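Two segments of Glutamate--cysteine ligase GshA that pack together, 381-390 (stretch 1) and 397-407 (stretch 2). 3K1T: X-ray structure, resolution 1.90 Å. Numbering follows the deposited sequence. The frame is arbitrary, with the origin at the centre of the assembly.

Stretch 1 (381-390) TFETPCSTPD
Stretch 2, residues 397-407: AAPNRFYAYGV

Stretch 1 has no regular helix or strand across the contact; extended residues alternate with turns at Glu383 and at Cys386-Ser387. It is laid against a helix that spans Ala398 to Val407 and continues beyond it. Ala397 is the N-cap residue. The register is set by two close CA pairs: Cys386 CA to Tyr403 CA at 4.4 Å and Pro389 CA to Asn400 CA at 5.0 Å. Stretch 1 passes across the helix, with Phe382 at Phe402, Thr384 at Ala398 and Pro399, Cys386 at Tyr403 and Gly406, and Asp390 at Asn400.

Phe402 points toward stretch 1 with chi1 m (-81°) and chi2 80°. This sets its edge toward the face of Phe382 (chi1 m, chi2 -4°). The centroids are 5.0 Å apart and the planes meet at 75°. Thr384, chi1 m, covers one face of Phe402, with CB 3.9 Å from Phe402 CD1. Thr384 CG2 is 3.7 Å from Pro399 CA. Pro399 points toward stretch 1; its CB is 3.4 Å from Thr388 O. Cys386, chi1 m, lies at the ring edge of Phe402, its SG 4.0 Å from Phe402 CD2.

Cys386 CB is 3.3 Å from Phe402 O and 4.3 Å from Gly406 CA. Gly406 leaves room here: an ideal CB on it would lie 3.1 Å from Cys386 CB. Cys386 O receives a CA-H...O contact from Tyr403 CA at 3.3 Å.

Tyr403 has chi1 t and chi2 68°. One face of its ring receives Pro389, whose CG is 4.0 Å from the ring centroid of Tyr403; the pyrrolidine pucker is C-gamma endo.

Asn400, chi1 m and chi2 -25°, brings its amide to the Asp390 backbone. Asp390 N donates to Asn400 OD1 at 2.7 Å, and Asn400 ND2 donates to Asp390 O at 3.0 Å.

Water 1 donates to Pro385 O and Pro399 O, both at 2.7 Å, and accepts from Thr388 OG1 at 2.9 Å; Thr388 has chi1 p. Water 2 donates to Cys386 O at 3.2 Å and Tyr403 O at 2.9 Å.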

# COMPACT_ATOMS: atom_id res chain seq x y z
N THR A 381 11.54 4.77 16.89
CA THR A 381 10.91 4.41 15.63
C THR A 381 11.96 3.99 14.58
O THR A 381 13.12 4.39 14.63
CB THR A 381 9.98 5.56 15.11
OG1 THR A 381 9.00 5.00 14.20
CG2 THR A 381 10.79 6.65 14.42
N PHE A 382 11.55 3.07 13.72
CA PHE A 382 12.38 2.55 12.62
C PHE A 382 12.65 3.68 11.64
O PHE A 382 11.73 4.42 11.30
CB PHE A 382 11.64 1.46 11.84
CG PHE A 382 11.60 0.13 12.50
CD1 PHE A 382 12.26 -0.15 13.71
CD2 PHE A 382 10.90 -0.88 11.89
CE1 PHE A 382 12.21 -1.40 14.26
CE2 PHE A 382 10.83 -2.13 12.45
CZ PHE A 382 11.48 -2.40 13.65
N GLU A 383 13.87 3.75 11.15
CA GLU A 383 14.28 4.70 10.12
C GLU A 383 14.32 4.06 8.70
O GLU A 383 14.30 4.77 7.70
CB GLU A 383 15.66 5.23 10.50
CG GLU A 383 15.69 6.05 11.82
CD GLU A 383 14.94 7.37 11.71
OE1 GLU A 383 15.19 8.07 10.71
OE2 GLU A 383 14.14 7.74 12.64
N THR A 384 14.32 2.75 8.61
CA THR A 384 14.55 2.06 7.33
C THR A 384 13.32 1.26 6.98
O THR A 384 12.78 0.58 7.85
CB THR A 384 15.78 1.11 7.47
OG1 THR A 384 16.93 1.82 7.95
CG2 THR A 384 16.14 0.41 6.14
N PRO A 385 12.86 1.30 5.71
CA PRO A 385 11.77 0.43 5.27
C PRO A 385 12.18 -1.03 5.24
O PRO A 385 13.37 -1.32 5.08
CB PRO A 385 11.51 0.89 3.83
CG PRO A 385 12.13 2.20 3.69
CD PRO A 385 13.30 2.21 4.64
N CYS A 386 11.21 -1.94 5.33
CA CYS A 386 11.45 -3.39 5.26
C CYS A 386 11.22 -3.99 3.89
O CYS A 386 11.42 -5.19 3.72
CB CYS A 386 10.55 -4.14 6.28
SG CYS A 386 10.84 -3.65 8.00
N SER A 387 10.74 -3.20 2.92
CA SER A 387 10.32 -3.73 1.64
C SER A 387 11.21 -3.29 0.46
O SER A 387 10.81 -3.38 -0.70
CB SER A 387 8.85 -3.32 1.39
OG SER A 387 8.71 -1.88 1.39
N THR A 388 12.42 -2.83 0.77
CA THR A 388 13.32 -2.25 -0.24
C THR A 388 14.71 -2.89 -0.17
O THR A 388 15.72 -2.22 0.05
CB THR A 388 13.43 -0.71 -0.05
OG1 THR A 388 13.84 -0.42 1.29
CG2 THR A 388 12.10 -0.04 -0.39
N PRO A 389 14.78 -4.22 -0.32
CA PRO A 389 16.12 -4.85 -0.32
C PRO A 389 17.01 -4.39 -1.49
O PRO A 389 16.50 -4.00 -2.55
CB PRO A 389 15.80 -6.35 -0.50
CG PRO A 389 14.47 -6.34 -1.24
CD PRO A 389 13.71 -5.19 -0.66
N ASP A 390 18.32 -4.47 -1.29
CA ASP A 390 19.31 -4.21 -2.33
C ASP A 390 20.08 -5.50 -2.54
O ASP A 390 21.07 -5.79 -1.83
CB ASP A 390 20.22 -3.08 -1.86
CG ASP A 390 21.30 -2.72 -2.89
OD1 ASP A 390 21.28 -3.28 -4.00
OD2 ASP A 390 22.16 -1.91 -2.51
N ALA A 397 23.67 -4.50 5.04
CA ALA A 397 23.29 -3.12 4.86
C ALA A 397 21.89 -2.93 5.48
O ALA A 397 21.07 -3.86 5.51
CB ALA A 397 23.27 -2.73 3.37
N ALA A 398 21.59 -1.72 5.93
CA ALA A 398 20.34 -1.46 6.65
C ALA A 398 19.07 -1.93 5.92
O ALA A 398 18.23 -2.62 6.52
CB ALA A 398 20.21 0.04 7.07
N PRO A 399 18.93 -1.61 4.63
CA PRO A 399 17.73 -2.07 3.92
C PRO A 399 17.64 -3.59 3.80
O PRO A 399 16.54 -4.13 3.66
CB PRO A 399 17.85 -1.47 2.53
CG PRO A 399 18.98 -0.46 2.60
CD PRO A 399 19.78 -0.73 3.80
N ASN A 400 18.77 -4.26 3.86
CA ASN A 400 18.82 -5.72 3.79
C ASN A 400 18.57 -6.40 5.14
O ASN A 400 17.85 -7.42 5.21
CB ASN A 400 20.13 -6.15 3.12
CG ASN A 400 20.17 -5.80 1.67
OD1 ASN A 400 19.12 -5.67 1.02
ND2 ASN A 400 21.38 -5.68 1.11
N ARG A 401 19.09 -5.79 6.22
CA ARG A 401 18.74 -6.20 7.56
C ARG A 401 17.22 -6.09 7.75
O ARG A 401 16.57 -7.03 8.28
CB ARG A 401 19.47 -5.32 8.59
CG ARG A 401 19.01 -5.51 10.08
CD ARG A 401 19.71 -6.61 10.78
NE ARG A 401 21.13 -6.30 11.02
CZ ARG A 401 21.64 -5.64 12.05
NH1 ARG A 401 20.86 -5.17 13.00
NH2 ARG A 401 22.95 -5.43 12.11
N PHE A 402 16.65 -4.95 7.35
CA PHE A 402 15.21 -4.72 7.56
C PHE A 402 14.33 -5.56 6.65
O PHE A 402 13.24 -5.97 7.05
CB PHE A 402 14.88 -3.19 7.60
CG PHE A 402 15.16 -2.61 8.94
CD1 PHE A 402 16.47 -2.27 9.31
CD2 PHE A 402 14.18 -2.55 9.90
CE1 PHE A 402 16.76 -1.82 10.57
CE2 PHE A 402 14.46 -2.08 11.18
CZ PHE A 402 15.76 -1.73 11.51
N TYR A 403 14.82 -5.87 5.44
CA TYR A 403 14.15 -6.84 4.59
C TYR A 403 14.06 -8.20 5.31
O TYR A 403 12.97 -8.83 5.33
CB TYR A 403 14.79 -6.99 3.19
CG TYR A 403 14.09 -8.01 2.33
CD1 TYR A 403 12.80 -7.80 1.87
CD2 TYR A 403 14.72 -9.21 1.97
CE1 TYR A 403 12.14 -8.73 1.09
CE2 TYR A 403 14.04 -10.18 1.18
CZ TYR A 403 12.75 -9.93 0.76
OH TYR A 403 12.06 -10.87 -0.02
N ALA A 404 15.19 -8.64 5.89
CA ALA A 404 15.20 -9.88 6.65
C ALA A 404 14.23 -9.83 7.85
O ALA A 404 13.51 -10.79 8.09
CB ALA A 404 16.64 -10.26 7.13
N TYR A 405 14.19 -8.71 8.56
CA TYR A 405 13.21 -8.57 9.65
C TYR A 405 11.77 -8.75 9.12
O TYR A 405 10.94 -9.43 9.75
CB TYR A 405 13.33 -7.20 10.34
CG TYR A 405 14.54 -7.00 11.23
CD1 TYR A 405 15.51 -7.97 11.37
CD2 TYR A 405 14.73 -5.81 11.94
CE1 TYR A 405 16.63 -7.77 12.21
CE2 TYR A 405 15.84 -5.60 12.77
CZ TYR A 405 16.78 -6.60 12.91
OH TYR A 405 17.90 -6.43 13.72
N GLY A 406 11.48 -8.12 7.99
CA GLY A 406 10.13 -8.22 7.42
C GLY A 406 9.78 -9.61 6.90
O GLY A 406 8.61 -10.02 6.94
N VAL A 407 10.78 -10.35 6.43
CA VAL A 407 10.56 -11.75 6.03
C VAL A 407 10.19 -12.65 7.25
O VAL A 407 9.18 -13.37 7.25
CB VAL A 407 11.77 -12.31 5.27
CG1 VAL A 407 11.67 -13.85 5.14
CG2 VAL A 407 11.94 -11.64 3.89
O HOH W 1 14.37 -2.65 3.00
O HOH W 2 10.32 -8.12 4.26